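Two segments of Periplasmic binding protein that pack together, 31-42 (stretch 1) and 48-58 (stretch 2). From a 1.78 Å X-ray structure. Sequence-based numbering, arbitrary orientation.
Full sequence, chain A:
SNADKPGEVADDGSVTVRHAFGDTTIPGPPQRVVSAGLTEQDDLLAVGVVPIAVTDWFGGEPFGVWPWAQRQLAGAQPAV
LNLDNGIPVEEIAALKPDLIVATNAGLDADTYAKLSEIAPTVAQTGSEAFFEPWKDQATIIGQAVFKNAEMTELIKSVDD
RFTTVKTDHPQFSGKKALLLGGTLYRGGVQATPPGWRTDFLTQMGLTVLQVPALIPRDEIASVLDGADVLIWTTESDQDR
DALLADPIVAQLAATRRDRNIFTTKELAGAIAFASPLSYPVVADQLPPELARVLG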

# COMPACT_ATOMS: atom_id res chain seq x y z
N GLN A 31 -10.77 22.50 0.54
CA GLN A 31 -11.12 22.68 -0.87
C GLN A 31 -10.00 22.30 -1.83
O GLN A 31 -10.26 21.90 -2.97
CB GLN A 31 -11.50 24.14 -1.13
CG GLN A 31 -12.46 24.75 -0.13
CD GLN A 31 -13.81 24.08 -0.15
OE1 GLN A 31 -14.14 23.27 0.72
NE2 GLN A 31 -14.61 24.39 -1.17
N ARG A 32 -8.75 22.44 -1.38
CA ARG A 32 -7.57 22.19 -2.19
C ARG A 32 -6.57 21.30 -1.46
O ARG A 32 -5.66 21.78 -0.77
CB ARG A 32 -6.90 23.52 -2.57
CG ARG A 32 -7.73 24.39 -3.51
CD ARG A 32 -7.02 25.69 -3.82
NE ARG A 32 -5.83 25.52 -4.66
CZ ARG A 32 -5.85 25.28 -5.97
NH1 ARG A 32 -7.01 25.18 -6.62
NH2 ARG A 32 -4.71 25.14 -6.64
N VAL A 33 -6.71 19.99 -1.64
CA VAL A 33 -5.86 19.03 -0.94
C VAL A 33 -4.69 18.54 -1.80
O VAL A 33 -4.88 18.06 -2.92
CB VAL A 33 -6.68 17.81 -0.46
CG1 VAL A 33 -5.82 16.89 0.38
CG2 VAL A 33 -7.89 18.26 0.33
N VAL A 34 -3.49 18.65 -1.25
CA VAL A 34 -2.30 18.06 -1.83
C VAL A 34 -1.98 16.72 -1.16
O VAL A 34 -1.84 16.65 0.06
CB VAL A 34 -1.10 19.00 -1.68
CG1 VAL A 34 0.20 18.27 -1.93
CG2 VAL A 34 -1.26 20.20 -2.60
N SER A 35 -1.86 15.68 -1.98
CA SER A 35 -1.37 14.38 -1.54
C SER A 35 0.14 14.32 -1.78
O SER A 35 0.60 14.17 -2.93
CB SER A 35 -2.08 13.26 -2.29
OG SER A 35 -1.69 12.00 -1.77
N ALA A 36 0.90 14.45 -0.69
CA ALA A 36 2.34 14.60 -0.77
C ALA A 36 3.13 13.30 -0.56
O ALA A 36 4.36 13.27 -0.75
CB ALA A 36 2.80 15.67 0.22
N GLY A 37 2.44 12.22 -0.20
CA GLY A 37 3.08 10.91 -0.03
C GLY A 37 2.73 9.91 -1.12
O GLY A 37 2.06 10.23 -2.09
N LEU A 38 3.15 8.67 -0.92
CA LEU A 38 3.13 7.66 -1.96
C LEU A 38 1.80 6.96 -2.19
O LEU A 38 1.59 6.40 -3.26
CB LEU A 38 4.22 6.61 -1.67
CG LEU A 38 5.65 7.18 -1.63
CD1 LEU A 38 6.66 6.11 -1.26
CD2 LEU A 38 6.02 7.82 -2.97
N THR A 39 0.89 6.99 -1.21
CA THR A 39 -0.36 6.21 -1.31
C THR A 39 -1.64 6.93 -0.85
O THR A 39 -2.73 6.38 -1.00
CB THR A 39 -0.24 4.90 -0.49
OG1 THR A 39 0.08 5.22 0.87
CG2 THR A 39 0.83 3.97 -1.06
N GLU A 40 -1.51 8.14 -0.31
CA GLU A 40 -2.63 8.84 0.34
C GLU A 40 -3.78 9.17 -0.60
O GLU A 40 -4.92 9.37 -0.15
CB GLU A 40 -2.15 10.12 1.03
CG GLU A 40 -1.22 9.88 2.21
CD GLU A 40 0.24 10.01 1.84
OE1 GLU A 40 0.65 9.38 0.85
OE2 GLU A 40 0.99 10.72 2.56
N GLN A 41 -3.50 9.26 -1.91
CA GLN A 41 -4.54 9.57 -2.87
C GLN A 41 -5.68 8.56 -2.81
O GLN A 41 -6.82 8.93 -3.05
CB GLN A 41 -4.00 9.72 -4.30
CG GLN A 41 -3.54 8.44 -4.99
CD GLN A 41 -2.07 8.14 -4.79
OE1 GLN A 41 -1.48 8.48 -3.75
NE2 GLN A 41 -1.47 7.49 -5.77
N ASP A 42 -5.38 7.31 -2.49
CA ASP A 42 -6.43 6.28 -2.41
C ASP A 42 -7.34 6.51 -1.21
O ASP A 42 -8.54 6.27 -1.28
CB ASP A 42 -5.83 4.88 -2.35
CG ASP A 42 -5.33 4.38 -3.70
OD1 ASP A 42 -5.23 5.16 -4.67
OD2 ASP A 42 -5.03 3.17 -3.78
N GLY A 48 -14.24 10.55 -1.66
CA GLY A 48 -14.73 11.57 -2.57
C GLY A 48 -14.00 12.90 -2.53
O GLY A 48 -14.49 13.88 -3.07
N VAL A 49 -12.84 12.93 -1.89
CA VAL A 49 -12.00 14.12 -1.88
C VAL A 49 -10.99 13.96 -3.02
O VAL A 49 -10.14 13.07 -2.97
CB VAL A 49 -11.29 14.29 -0.53
CG1 VAL A 49 -10.32 15.47 -0.58
CG2 VAL A 49 -12.32 14.48 0.58
N VAL A 50 -11.11 14.78 -4.05
CA VAL A 50 -10.21 14.70 -5.21
C VAL A 50 -9.04 15.67 -5.00
O VAL A 50 -9.25 16.89 -4.98
CB VAL A 50 -10.94 15.01 -6.54
CG1 VAL A 50 -10.01 14.81 -7.73
CG2 VAL A 50 -12.16 14.12 -6.70
N PRO A 51 -7.81 15.15 -4.84
CA PRO A 51 -6.68 16.05 -4.62
C PRO A 51 -6.36 16.91 -5.83
O PRO A 51 -6.64 16.50 -6.96
CB PRO A 51 -5.50 15.10 -4.32
CG PRO A 51 -5.97 13.72 -4.59
CD PRO A 51 -7.42 13.73 -4.93
N ILE A 52 -5.78 18.08 -5.59
CA ILE A 52 -5.28 18.94 -6.66
C ILE A 52 -3.87 18.56 -7.08
O ILE A 52 -3.36 19.03 -8.10
CB ILE A 52 -5.31 20.43 -6.27
CG1 ILE A 52 -4.43 20.70 -5.05
CG2 ILE A 52 -6.75 20.87 -6.05
CD1 ILE A 52 -3.96 22.13 -4.95
N ALA A 53 -3.23 17.70 -6.29
CA ALA A 53 -1.94 17.12 -6.63
C ALA A 53 -1.81 15.73 -6.04
O ALA A 53 -2.25 15.48 -4.90
CB ALA A 53 -0.80 17.99 -6.13
N VAL A 54 -1.22 14.83 -6.82
CA VAL A 54 -0.92 13.47 -6.40
C VAL A 54 0.58 13.26 -6.56
O VAL A 54 1.20 13.80 -7.48
CB VAL A 54 -1.70 12.44 -7.25
CG1 VAL A 54 -1.28 11.01 -6.91
CG2 VAL A 54 -3.19 12.62 -7.08
N THR A 55 1.17 12.49 -5.65
CA THR A 55 2.59 12.17 -5.73
C THR A 55 2.75 10.77 -6.31
O THR A 55 2.18 9.79 -5.79
CB THR A 55 3.26 12.30 -4.36
OG1 THR A 55 3.07 13.63 -3.87
CG2 THR A 55 4.74 12.03 -4.44
N ASP A 56 3.51 10.68 -7.40
CA ASP A 56 3.72 9.42 -8.10
C ASP A 56 4.66 8.53 -7.29
O ASP A 56 5.53 9.03 -6.58
CB ASP A 56 4.31 9.69 -9.49
CG ASP A 56 4.10 8.53 -10.46
OD1 ASP A 56 3.31 7.61 -10.18
OD2 ASP A 56 4.72 8.54 -11.53
N TRP A 57 4.44 7.23 -7.37
CA TRP A 57 5.31 6.25 -6.72
C TRP A 57 5.95 5.33 -7.76
O TRP A 57 7.16 5.39 -7.97
CB TRP A 57 4.50 5.47 -5.66
CG TRP A 57 5.27 4.44 -4.91
CD1 TRP A 57 6.63 4.28 -4.85
CD2 TRP A 57 4.72 3.42 -4.07
NE1 TRP A 57 6.95 3.22 -4.04
CE2 TRP A 57 5.80 2.67 -3.55
CE3 TRP A 57 3.41 3.06 -3.72
CZ2 TRP A 57 5.61 1.58 -2.70
CZ3 TRP A 57 3.23 1.98 -2.87
CH2 TRP A 57 4.32 1.25 -2.37
N PHE A 58 5.15 4.49 -8.41
CA PHE A 58 5.66 3.64 -9.50
C PHE A 58 4.54 3.20 -10.44
O PHE A 58 3.37 3.47 -10.19
CB PHE A 58 6.38 2.41 -8.93
CG PHE A 58 5.46 1.37 -8.33
CD1 PHE A 58 4.91 1.56 -7.07
CD2 PHE A 58 5.18 0.19 -9.01
CE1 PHE A 58 4.07 0.61 -6.51
CE2 PHE A 58 4.34 -0.77 -8.46
CZ PHE A 58 3.78 -0.55 -7.20
O HOH W 1 -8.79 19.01 -3.22
O HOH W 2 -0.06 10.88 -3.49
O HOH W 3 1.43 7.21 -5.75

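Two short strands, 33-35 and the one around 53-55, run side by side in nearly the same direction, with 13° between their axes. Their axes approach to 4.9 Å. The contact buries 819 Å² in all, counting both sides.

Two backbone hydrogen bonds join the stretches. Ile52 N donates to Val33 O at 2.8 Å, and Ser35 N donates to Ala53 O at 3.0 Å. The partners on stretch 1 are two residues apart and the two bonds reach across in opposite senses. Between them, the CA atoms of Val34 and Ala53 lie 4.9 Å apart.

One side chain extends this pattern. Thr55, with chi1 in the m well, turns its hydroxyl back to stretch 1. Thr55 OG1 donates to Ser35 O at 2.7 Å. The same threonine packs against the turn that follows the strand, where Thr55 CB is 3.3 Å from Gly37 O.

Three waters bridge the two stretches. Water 1 accepts from Val33 N at 2.8 Å and donates to Val50 O at 2.8 Å, so it links the chains at the start of the pairing. Water 2 accepts from Thr55 N at 3.0 Å and lies 2.6 Å from Ser35 OG. It is also 2.6 Å from Gly37 O and 2.8 Å from Gln41 OE1, and so gathers the strand end, the turn and the helix around one site. Water 3 accepts from Gln41 NE2 at 2.9 Å and is close to two carbonyls, 2.6 Å from Leu38 O and 2.7 Å from Thr55 O. Gln41 reaches the second stretch both through these waters and directly, with Gln41 CD 3.7 Å from Val54 CG1.

Apolar side chains also pack across the contact. Val33 CG2 meets Val49 CG1 at 3.8 Å. Val34 CG2 lies 4.0 Å from Ile52 CG1 and 4.2 Å from Ala53 CB, so one methyl group touches both residues. A separate contact sets an aliphatic carbon against a charged group: Ile52 CD1 sits over one face of the Arg32 guanidinium, 3.5 Å from Arg32 NH2.

The aromatic contact lies beyond the strands. Leu38 covers a face of the Trp57 ring. Its CD1 is 4.0 Å from the centroid of the five-membered ring and 9° off the normal, a CH-pi contact almost directly above the ring. Leu38 CD2 adds a contact with Trp57 CB at 3.9 Å. Thr39 CG2 approaches the six-membered ring obliquely, 3.6 Å from Trp57 CZ3.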